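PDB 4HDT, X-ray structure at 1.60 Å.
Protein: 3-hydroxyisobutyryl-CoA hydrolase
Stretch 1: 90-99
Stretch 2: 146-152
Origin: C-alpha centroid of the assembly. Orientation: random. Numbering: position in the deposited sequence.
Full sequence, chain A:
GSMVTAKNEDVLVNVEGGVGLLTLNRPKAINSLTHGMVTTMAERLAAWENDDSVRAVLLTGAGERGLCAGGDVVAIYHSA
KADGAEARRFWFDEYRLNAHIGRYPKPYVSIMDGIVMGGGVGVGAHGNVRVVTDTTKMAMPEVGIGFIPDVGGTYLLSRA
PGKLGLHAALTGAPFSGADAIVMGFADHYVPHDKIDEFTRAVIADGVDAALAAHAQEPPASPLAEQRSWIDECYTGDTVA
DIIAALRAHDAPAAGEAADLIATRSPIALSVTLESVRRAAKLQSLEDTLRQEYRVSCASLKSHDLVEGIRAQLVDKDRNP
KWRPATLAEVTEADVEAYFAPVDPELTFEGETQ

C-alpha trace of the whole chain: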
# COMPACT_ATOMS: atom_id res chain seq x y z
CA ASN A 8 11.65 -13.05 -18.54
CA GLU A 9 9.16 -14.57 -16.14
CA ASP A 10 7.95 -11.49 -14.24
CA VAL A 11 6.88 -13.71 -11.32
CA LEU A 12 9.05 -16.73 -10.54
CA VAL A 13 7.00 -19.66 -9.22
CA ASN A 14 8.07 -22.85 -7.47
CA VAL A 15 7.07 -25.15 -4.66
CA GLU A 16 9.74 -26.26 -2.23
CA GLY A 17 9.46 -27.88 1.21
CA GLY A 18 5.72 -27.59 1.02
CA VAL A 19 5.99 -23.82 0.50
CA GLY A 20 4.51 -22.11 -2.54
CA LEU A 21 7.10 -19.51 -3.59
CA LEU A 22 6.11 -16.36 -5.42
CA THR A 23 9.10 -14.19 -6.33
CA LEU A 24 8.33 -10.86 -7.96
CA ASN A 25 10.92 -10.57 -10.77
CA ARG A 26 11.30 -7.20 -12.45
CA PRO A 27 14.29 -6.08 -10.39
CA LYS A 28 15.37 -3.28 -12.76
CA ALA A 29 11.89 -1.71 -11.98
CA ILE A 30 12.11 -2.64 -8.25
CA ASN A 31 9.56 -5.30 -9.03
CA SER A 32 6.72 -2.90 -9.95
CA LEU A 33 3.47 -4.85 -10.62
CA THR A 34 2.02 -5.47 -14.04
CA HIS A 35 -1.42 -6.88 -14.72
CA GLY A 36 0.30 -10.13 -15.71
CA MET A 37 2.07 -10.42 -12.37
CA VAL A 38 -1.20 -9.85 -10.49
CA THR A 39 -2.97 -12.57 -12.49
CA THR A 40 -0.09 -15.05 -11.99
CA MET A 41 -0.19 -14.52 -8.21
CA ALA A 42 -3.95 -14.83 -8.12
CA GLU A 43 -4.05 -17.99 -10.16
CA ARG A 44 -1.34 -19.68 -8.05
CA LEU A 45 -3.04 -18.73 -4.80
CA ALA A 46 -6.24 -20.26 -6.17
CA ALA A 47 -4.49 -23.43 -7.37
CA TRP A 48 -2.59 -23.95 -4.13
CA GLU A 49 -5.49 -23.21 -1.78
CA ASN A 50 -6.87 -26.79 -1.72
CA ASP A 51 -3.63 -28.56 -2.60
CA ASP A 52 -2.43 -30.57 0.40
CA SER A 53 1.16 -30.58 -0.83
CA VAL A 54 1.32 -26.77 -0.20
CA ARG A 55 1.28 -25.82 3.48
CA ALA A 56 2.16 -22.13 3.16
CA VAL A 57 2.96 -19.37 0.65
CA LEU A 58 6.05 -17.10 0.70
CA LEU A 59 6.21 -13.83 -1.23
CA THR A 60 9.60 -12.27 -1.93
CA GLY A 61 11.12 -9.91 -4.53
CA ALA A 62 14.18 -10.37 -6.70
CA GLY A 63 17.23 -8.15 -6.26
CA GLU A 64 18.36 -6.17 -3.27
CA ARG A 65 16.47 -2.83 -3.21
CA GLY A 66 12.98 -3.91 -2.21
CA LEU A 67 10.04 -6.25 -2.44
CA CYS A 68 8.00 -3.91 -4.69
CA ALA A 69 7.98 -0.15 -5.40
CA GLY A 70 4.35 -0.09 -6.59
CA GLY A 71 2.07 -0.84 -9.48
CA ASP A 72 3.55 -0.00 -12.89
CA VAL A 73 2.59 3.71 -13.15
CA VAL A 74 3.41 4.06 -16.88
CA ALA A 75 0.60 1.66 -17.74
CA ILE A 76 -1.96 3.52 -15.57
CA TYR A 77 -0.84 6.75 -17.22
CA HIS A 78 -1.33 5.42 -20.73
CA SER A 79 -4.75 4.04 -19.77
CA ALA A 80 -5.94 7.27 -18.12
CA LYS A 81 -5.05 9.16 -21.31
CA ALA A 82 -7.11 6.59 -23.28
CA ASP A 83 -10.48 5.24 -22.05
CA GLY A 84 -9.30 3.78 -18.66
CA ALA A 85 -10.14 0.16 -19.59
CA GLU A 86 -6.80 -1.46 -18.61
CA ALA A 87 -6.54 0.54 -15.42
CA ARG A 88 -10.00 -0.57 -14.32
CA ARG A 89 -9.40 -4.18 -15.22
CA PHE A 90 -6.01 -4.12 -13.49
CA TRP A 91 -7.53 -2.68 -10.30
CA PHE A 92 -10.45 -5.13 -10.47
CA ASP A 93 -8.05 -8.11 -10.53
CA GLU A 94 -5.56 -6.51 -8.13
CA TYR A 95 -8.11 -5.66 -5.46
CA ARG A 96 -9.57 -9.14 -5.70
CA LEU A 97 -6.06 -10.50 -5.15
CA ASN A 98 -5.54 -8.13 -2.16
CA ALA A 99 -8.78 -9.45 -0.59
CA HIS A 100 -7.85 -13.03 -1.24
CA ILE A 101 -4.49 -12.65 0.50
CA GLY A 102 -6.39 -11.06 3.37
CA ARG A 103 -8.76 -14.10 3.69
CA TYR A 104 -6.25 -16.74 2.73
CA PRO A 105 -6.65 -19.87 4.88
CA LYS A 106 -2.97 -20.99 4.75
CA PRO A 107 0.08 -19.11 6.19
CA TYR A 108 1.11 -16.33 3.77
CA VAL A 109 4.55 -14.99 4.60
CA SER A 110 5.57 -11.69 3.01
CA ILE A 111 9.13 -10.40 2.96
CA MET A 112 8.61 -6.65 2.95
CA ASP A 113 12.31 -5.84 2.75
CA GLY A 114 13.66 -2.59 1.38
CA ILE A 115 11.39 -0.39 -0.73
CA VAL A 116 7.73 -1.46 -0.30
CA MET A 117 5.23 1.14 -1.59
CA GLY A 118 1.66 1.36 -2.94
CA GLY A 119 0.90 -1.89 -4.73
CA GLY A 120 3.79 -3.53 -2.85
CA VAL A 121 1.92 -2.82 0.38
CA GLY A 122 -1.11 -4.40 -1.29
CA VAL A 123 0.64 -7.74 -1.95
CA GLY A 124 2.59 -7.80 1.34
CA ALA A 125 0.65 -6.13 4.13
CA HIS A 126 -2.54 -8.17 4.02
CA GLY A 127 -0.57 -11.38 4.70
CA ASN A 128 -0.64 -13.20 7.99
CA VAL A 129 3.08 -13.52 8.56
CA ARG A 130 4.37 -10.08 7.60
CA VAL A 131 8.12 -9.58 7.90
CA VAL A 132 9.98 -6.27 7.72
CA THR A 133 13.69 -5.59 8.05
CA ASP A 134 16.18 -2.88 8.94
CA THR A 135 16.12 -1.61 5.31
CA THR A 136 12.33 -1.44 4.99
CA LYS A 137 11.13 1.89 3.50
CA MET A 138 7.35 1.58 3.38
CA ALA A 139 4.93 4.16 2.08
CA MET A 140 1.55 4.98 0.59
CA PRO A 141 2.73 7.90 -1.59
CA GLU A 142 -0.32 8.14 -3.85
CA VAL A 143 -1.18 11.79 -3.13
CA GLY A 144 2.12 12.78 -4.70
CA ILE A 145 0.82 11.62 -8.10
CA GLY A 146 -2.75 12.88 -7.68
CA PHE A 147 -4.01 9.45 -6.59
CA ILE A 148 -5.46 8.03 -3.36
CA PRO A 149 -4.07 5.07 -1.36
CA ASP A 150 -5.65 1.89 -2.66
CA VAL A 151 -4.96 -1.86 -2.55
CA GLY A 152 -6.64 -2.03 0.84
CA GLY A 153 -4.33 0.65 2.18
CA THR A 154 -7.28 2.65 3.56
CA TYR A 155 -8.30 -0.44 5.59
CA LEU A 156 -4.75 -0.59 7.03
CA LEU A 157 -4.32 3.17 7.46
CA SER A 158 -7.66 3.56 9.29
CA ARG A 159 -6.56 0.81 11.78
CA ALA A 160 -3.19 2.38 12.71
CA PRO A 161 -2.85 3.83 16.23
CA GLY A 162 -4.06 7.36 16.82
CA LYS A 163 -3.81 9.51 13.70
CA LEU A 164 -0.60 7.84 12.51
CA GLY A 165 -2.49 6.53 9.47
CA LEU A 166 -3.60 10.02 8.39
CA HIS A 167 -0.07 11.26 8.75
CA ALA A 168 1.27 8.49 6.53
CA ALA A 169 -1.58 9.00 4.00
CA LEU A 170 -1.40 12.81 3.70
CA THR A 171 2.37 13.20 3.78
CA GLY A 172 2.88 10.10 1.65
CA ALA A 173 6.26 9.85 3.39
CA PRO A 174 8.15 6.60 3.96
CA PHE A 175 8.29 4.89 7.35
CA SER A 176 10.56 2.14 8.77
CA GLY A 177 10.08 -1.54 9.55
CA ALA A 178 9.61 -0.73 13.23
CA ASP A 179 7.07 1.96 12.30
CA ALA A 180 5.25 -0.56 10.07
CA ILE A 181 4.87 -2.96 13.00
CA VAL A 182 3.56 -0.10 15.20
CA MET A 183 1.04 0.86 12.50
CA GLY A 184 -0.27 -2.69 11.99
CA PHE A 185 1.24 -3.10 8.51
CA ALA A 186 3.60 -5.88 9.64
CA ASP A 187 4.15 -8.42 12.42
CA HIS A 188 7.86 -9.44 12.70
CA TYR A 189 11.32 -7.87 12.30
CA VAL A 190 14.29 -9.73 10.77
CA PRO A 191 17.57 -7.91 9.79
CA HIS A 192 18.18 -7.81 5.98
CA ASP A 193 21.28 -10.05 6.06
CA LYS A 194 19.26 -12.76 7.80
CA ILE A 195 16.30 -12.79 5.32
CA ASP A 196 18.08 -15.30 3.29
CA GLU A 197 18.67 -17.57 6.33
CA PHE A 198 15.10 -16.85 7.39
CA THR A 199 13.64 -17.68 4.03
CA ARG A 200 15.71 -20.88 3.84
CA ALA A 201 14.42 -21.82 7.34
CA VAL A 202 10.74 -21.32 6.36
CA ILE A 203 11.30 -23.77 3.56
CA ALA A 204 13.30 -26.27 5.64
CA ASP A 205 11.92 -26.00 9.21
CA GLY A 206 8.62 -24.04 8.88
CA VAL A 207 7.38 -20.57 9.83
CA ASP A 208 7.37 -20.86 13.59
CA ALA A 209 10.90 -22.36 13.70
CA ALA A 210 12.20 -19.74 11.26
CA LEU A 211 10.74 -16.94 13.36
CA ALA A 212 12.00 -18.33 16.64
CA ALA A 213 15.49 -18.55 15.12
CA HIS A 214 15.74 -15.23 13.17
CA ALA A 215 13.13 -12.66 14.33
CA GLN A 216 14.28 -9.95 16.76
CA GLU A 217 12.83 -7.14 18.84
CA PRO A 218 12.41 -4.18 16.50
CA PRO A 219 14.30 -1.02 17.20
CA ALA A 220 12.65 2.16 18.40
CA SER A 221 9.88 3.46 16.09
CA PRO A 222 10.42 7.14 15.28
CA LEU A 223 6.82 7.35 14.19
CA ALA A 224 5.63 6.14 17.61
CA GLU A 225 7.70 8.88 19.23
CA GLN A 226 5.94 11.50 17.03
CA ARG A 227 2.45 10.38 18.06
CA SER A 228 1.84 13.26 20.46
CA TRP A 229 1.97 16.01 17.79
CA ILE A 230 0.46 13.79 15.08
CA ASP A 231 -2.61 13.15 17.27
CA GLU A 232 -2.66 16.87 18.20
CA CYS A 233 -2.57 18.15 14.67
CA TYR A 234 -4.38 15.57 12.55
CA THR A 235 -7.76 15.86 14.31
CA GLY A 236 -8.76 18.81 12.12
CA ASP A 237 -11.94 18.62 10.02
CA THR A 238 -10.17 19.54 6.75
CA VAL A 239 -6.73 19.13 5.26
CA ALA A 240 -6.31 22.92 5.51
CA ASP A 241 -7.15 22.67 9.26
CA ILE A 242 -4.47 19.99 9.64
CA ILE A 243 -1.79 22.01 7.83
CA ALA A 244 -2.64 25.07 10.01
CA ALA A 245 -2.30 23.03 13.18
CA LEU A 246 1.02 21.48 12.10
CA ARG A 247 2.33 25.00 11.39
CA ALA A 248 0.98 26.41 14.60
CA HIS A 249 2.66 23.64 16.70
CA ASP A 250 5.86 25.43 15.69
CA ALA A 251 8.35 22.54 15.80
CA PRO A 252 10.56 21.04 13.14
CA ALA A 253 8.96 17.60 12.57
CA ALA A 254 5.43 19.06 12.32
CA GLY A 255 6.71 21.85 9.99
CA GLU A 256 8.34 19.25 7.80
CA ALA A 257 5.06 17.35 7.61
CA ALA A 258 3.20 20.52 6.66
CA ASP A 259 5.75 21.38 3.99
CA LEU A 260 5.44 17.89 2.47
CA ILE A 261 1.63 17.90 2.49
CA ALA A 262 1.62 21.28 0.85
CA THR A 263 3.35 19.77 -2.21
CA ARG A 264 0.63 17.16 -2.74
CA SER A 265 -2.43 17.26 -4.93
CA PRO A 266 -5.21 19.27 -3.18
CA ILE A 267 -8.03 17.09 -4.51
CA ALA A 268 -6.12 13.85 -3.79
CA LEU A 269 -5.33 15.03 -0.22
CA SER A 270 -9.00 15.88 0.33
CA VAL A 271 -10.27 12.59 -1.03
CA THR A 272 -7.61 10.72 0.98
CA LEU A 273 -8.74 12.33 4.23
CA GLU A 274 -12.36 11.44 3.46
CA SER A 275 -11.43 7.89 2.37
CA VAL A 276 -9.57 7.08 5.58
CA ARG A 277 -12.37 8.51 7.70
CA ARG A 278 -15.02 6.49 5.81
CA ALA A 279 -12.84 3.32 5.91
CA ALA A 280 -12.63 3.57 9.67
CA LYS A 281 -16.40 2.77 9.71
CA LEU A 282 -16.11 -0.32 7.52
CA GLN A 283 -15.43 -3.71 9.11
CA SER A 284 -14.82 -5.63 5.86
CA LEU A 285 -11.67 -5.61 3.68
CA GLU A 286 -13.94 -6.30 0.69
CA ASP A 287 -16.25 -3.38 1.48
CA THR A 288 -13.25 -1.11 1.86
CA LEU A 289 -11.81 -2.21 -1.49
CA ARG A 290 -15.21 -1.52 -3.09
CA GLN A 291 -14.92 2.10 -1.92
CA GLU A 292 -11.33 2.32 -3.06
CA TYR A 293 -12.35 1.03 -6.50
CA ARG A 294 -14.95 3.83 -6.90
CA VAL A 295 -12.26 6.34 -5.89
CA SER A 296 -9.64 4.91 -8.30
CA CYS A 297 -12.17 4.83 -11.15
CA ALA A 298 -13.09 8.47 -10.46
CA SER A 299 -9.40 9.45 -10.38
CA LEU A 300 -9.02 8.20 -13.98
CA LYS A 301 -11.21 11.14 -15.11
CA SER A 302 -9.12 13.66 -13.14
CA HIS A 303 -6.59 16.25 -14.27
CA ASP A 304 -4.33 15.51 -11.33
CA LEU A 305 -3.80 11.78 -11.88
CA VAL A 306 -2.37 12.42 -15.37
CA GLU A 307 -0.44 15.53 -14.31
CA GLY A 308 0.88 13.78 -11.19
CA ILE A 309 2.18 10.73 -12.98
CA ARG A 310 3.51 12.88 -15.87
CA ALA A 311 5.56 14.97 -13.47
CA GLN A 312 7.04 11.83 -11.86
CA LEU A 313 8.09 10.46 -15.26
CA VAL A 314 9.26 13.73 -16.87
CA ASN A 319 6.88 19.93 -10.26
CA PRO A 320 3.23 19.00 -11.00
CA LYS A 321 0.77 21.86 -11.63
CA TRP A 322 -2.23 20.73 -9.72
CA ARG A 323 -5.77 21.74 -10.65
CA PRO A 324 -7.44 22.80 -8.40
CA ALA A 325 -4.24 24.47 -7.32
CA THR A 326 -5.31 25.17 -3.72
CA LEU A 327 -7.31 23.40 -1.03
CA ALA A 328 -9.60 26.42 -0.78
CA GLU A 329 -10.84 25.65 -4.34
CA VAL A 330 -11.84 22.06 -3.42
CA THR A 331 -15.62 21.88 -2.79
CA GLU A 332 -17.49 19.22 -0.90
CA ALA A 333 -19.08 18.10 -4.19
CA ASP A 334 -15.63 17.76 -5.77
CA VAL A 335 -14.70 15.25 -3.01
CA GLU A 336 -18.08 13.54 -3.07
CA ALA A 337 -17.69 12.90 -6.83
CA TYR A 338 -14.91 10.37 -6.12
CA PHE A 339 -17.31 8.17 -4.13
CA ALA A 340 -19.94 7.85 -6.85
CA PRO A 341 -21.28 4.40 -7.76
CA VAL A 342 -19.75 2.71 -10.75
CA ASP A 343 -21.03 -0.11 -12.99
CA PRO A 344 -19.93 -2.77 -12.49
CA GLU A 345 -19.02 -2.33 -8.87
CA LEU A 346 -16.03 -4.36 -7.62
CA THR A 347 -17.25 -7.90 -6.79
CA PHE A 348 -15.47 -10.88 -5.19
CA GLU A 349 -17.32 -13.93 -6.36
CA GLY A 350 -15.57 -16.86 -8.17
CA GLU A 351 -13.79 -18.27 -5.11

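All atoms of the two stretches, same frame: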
# COMPACT_ATOMS: atom_id res chain seq x y z
N PHE A 90 -7.16 -3.86 -14.37
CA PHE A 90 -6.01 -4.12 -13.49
C PHE A 90 -6.46 -4.01 -12.02
O PHE A 90 -6.20 -4.90 -11.22
CB PHE A 90 -4.84 -3.14 -13.79
CG PHE A 90 -3.73 -3.20 -12.78
CD1 PHE A 90 -2.85 -4.26 -12.74
CD2 PHE A 90 -3.61 -2.21 -11.83
CE1 PHE A 90 -1.82 -4.33 -11.82
CE2 PHE A 90 -2.61 -2.26 -10.88
CZ PHE A 90 -1.71 -3.35 -10.86
N TRP A 91 -7.11 -2.91 -11.70
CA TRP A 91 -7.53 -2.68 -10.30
C TRP A 91 -8.56 -3.73 -9.89
O TRP A 91 -8.54 -4.17 -8.74
CB TRP A 91 -8.10 -1.28 -10.15
CG TRP A 91 -7.11 -0.19 -10.21
CD1 TRP A 91 -5.84 -0.24 -9.74
CD2 TRP A 91 -7.30 1.12 -10.72
NE1 TRP A 91 -5.21 0.96 -9.94
CE2 TRP A 91 -6.09 1.82 -10.54
CE3 TRP A 91 -8.37 1.77 -11.32
CZ2 TRP A 91 -5.94 3.18 -10.94
CZ3 TRP A 91 -8.23 3.11 -11.70
CH2 TRP A 91 -7.02 3.79 -11.53
N PHE A 92 -9.47 -4.08 -10.78
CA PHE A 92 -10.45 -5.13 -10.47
C PHE A 92 -9.74 -6.42 -10.04
O PHE A 92 -10.04 -6.99 -8.99
CB PHE A 92 -11.35 -5.34 -11.71
CG PHE A 92 -12.61 -6.11 -11.45
CD1 PHE A 92 -12.64 -7.47 -11.57
CD2 PHE A 92 -13.77 -5.44 -11.14
CE1 PHE A 92 -13.81 -8.19 -11.34
CE2 PHE A 92 -14.94 -6.13 -10.91
CZ PHE A 92 -14.96 -7.51 -11.00
N ASP A 93 -8.80 -6.90 -10.83
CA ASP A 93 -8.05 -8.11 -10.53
C ASP A 93 -7.11 -7.93 -9.33
O ASP A 93 -6.96 -8.82 -8.49
CB ASP A 93 -7.26 -8.56 -11.76
CG ASP A 93 -8.14 -9.13 -12.86
OD1 ASP A 93 -9.28 -9.65 -12.58
OD2 ASP A 93 -7.72 -9.10 -14.05
N GLU A 94 -6.49 -6.75 -9.22
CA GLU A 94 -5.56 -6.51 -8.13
C GLU A 94 -6.27 -6.47 -6.78
O GLU A 94 -5.80 -7.09 -5.83
CB GLU A 94 -4.81 -5.20 -8.33
CG GLU A 94 -3.74 -4.92 -7.28
CD GLU A 94 -3.09 -3.57 -7.46
OE1 GLU A 94 -3.84 -2.63 -7.82
OE2 GLU A 94 -1.87 -3.42 -7.25
N TYR A 95 -7.39 -5.80 -6.73
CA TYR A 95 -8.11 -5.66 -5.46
C TYR A 95 -8.72 -7.00 -5.07
O TYR A 95 -8.76 -7.35 -3.89
CB TYR A 95 -9.15 -4.55 -5.44
CG TYR A 95 -8.63 -3.12 -5.71
CD1 TYR A 95 -7.28 -2.85 -5.90
CD2 TYR A 95 -9.51 -2.09 -5.82
CE1 TYR A 95 -6.83 -1.57 -6.20
CE2 TYR A 95 -9.08 -0.80 -6.10
CZ TYR A 95 -7.76 -0.54 -6.33
OH TYR A 95 -7.42 0.76 -6.67
N ARG A 96 -9.18 -7.79 -6.02
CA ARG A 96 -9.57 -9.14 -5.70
C ARG A 96 -8.43 -10.00 -5.13
O ARG A 96 -8.62 -10.78 -4.18
CB ARG A 96 -10.22 -9.80 -6.94
CG ARG A 96 -11.65 -9.29 -7.18
CD ARG A 96 -12.16 -9.53 -8.62
NE ARG A 96 -12.10 -10.91 -9.02
CZ ARG A 96 -13.09 -11.80 -8.87
NH1 ARG A 96 -14.24 -11.46 -8.29
NH2 ARG A 96 -12.93 -13.06 -9.29
N LEU A 97 -7.23 -9.84 -5.67
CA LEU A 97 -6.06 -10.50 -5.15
C LEU A 97 -5.76 -10.02 -3.72
O LEU A 97 -5.48 -10.84 -2.84
CB LEU A 97 -4.84 -10.26 -6.05
CG LEU A 97 -3.44 -10.65 -5.49
CD1 LEU A 97 -3.34 -12.13 -5.23
CD2 LEU A 97 -2.31 -10.18 -6.42
N ASN A 98 -5.80 -8.71 -3.52
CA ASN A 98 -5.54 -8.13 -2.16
C ASN A 98 -6.48 -8.76 -1.12
O ASN A 98 -6.06 -9.20 -0.04
CB ASN A 98 -5.70 -6.59 -2.14
CG ASN A 98 -4.81 -5.85 -3.14
OD1 ASN A 98 -5.27 -4.87 -3.77
ND2 ASN A 98 -3.56 -6.26 -3.28
N ALA A 99 -7.76 -8.83 -1.45
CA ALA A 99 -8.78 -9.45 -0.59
C ALA A 99 -8.53 -10.91 -0.35
O ALA A 99 -8.65 -11.41 0.78
CB ALA A 99 -10.15 -9.21 -1.16
N GLY A 146 -1.35 12.58 -7.46
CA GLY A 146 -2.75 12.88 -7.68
C GLY A 146 -3.69 11.71 -7.53
O GLY A 146 -4.82 11.77 -8.06
N PHE A 147 -3.26 10.70 -6.79
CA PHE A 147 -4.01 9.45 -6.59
C PHE A 147 -4.28 9.31 -5.11
O PHE A 147 -3.84 10.17 -4.27
CB PHE A 147 -3.21 8.28 -7.21
CG PHE A 147 -3.95 6.98 -7.37
CD1 PHE A 147 -5.12 6.87 -8.10
CD2 PHE A 147 -3.40 5.81 -6.87
CE1 PHE A 147 -5.72 5.63 -8.29
CE2 PHE A 147 -3.98 4.56 -7.07
CZ PHE A 147 -5.17 4.48 -7.72
N ILE A 148 -5.03 8.27 -4.74
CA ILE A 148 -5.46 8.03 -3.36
C ILE A 148 -5.01 6.63 -2.99
O ILE A 148 -5.16 5.71 -3.82
CB ILE A 148 -6.99 8.21 -3.22
CG1 ILE A 148 -7.45 9.65 -3.57
CG2 ILE A 148 -7.47 7.81 -1.83
CD1 ILE A 148 -7.70 9.94 -5.02
N PRO A 149 -4.49 6.41 -1.76
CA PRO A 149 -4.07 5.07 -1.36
C PRO A 149 -5.14 4.03 -1.63
O PRO A 149 -6.31 4.22 -1.22
CB PRO A 149 -3.79 5.21 0.14
CG PRO A 149 -3.37 6.66 0.28
CD PRO A 149 -4.17 7.43 -0.73
N ASP A 150 -4.75 2.99 -2.31
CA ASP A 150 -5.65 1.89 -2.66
C ASP A 150 -5.09 0.58 -2.17
O ASP A 150 -4.45 0.53 -1.17
CB ASP A 150 -5.90 1.93 -4.19
CG ASP A 150 -4.66 1.64 -5.05
OD1 ASP A 150 -3.51 1.80 -4.54
OD2 ASP A 150 -4.89 1.25 -6.26
N VAL A 151 -5.39 -0.50 -2.87
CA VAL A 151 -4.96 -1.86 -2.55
C VAL A 151 -5.20 -2.27 -1.08
O VAL A 151 -4.48 -3.08 -0.54
CB VAL A 151 -3.51 -2.14 -3.06
CG1 VAL A 151 -3.44 -1.98 -4.59
CG2 VAL A 151 -2.47 -1.28 -2.39
N GLY A 152 -6.29 -1.76 -0.53
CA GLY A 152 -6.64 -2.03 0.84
C GLY A 152 -5.83 -1.22 1.81
O GLY A 152 -5.92 -1.46 3.01
O HOH W 1 -3.22 -0.09 -7.72

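This is a small, buried contact in which one side of a helix meets an irregular loop through a single direct hydrogen bond, a bridging water and a patch of apolar packing, covering 288 Å² in all. Trp91, Glu94, Tyr95 and Asn98 supply the helical side, the i, i+3, i+4, i+7 spacing that keeps side chains on one side of a helix.

The polar centre is Asp150, whose p rotamer carries its carboxylate to the helix. Tyr95 OH donates to Asp150 OD2 at 2.6 Å, with the oxygen near the plane of the tyrosine ring. The CA-to-CB bond of Tyr95 points sideways, so it is the length of the ring that brings the hydroxyl across. Glu94 OE1 and Asp150 OD2, like charges, lie 4.3 Å apart; water 1 donates to each of these oxygens at 2.6 Å, so each carboxylate oxygen accepts a hydrogen bond from the same water.

Around this centre lie two apolar contacts, Trp91 with Phe147 and Tyr95 with Val151. Trp91 CZ2 reaches Phe147 CZ at 3.6 Å, the ring planes inclined by 16° but slid apart so they barely overlap. Val151, the most covered residue, fits a compact branched side chain among Glu94, Tyr95 and Asn98: its CG1 lies 3.8 Å from Tyr95 CE1, while polar groups pack closely too, Glu94 CD 3.3 Å from Val151 CG1 and Asn98 OD1 3.3 Å from Val151 CB. Next to it, Gly152 takes a positive phi that favours glycine and sits at the N-cap position, right before a helix.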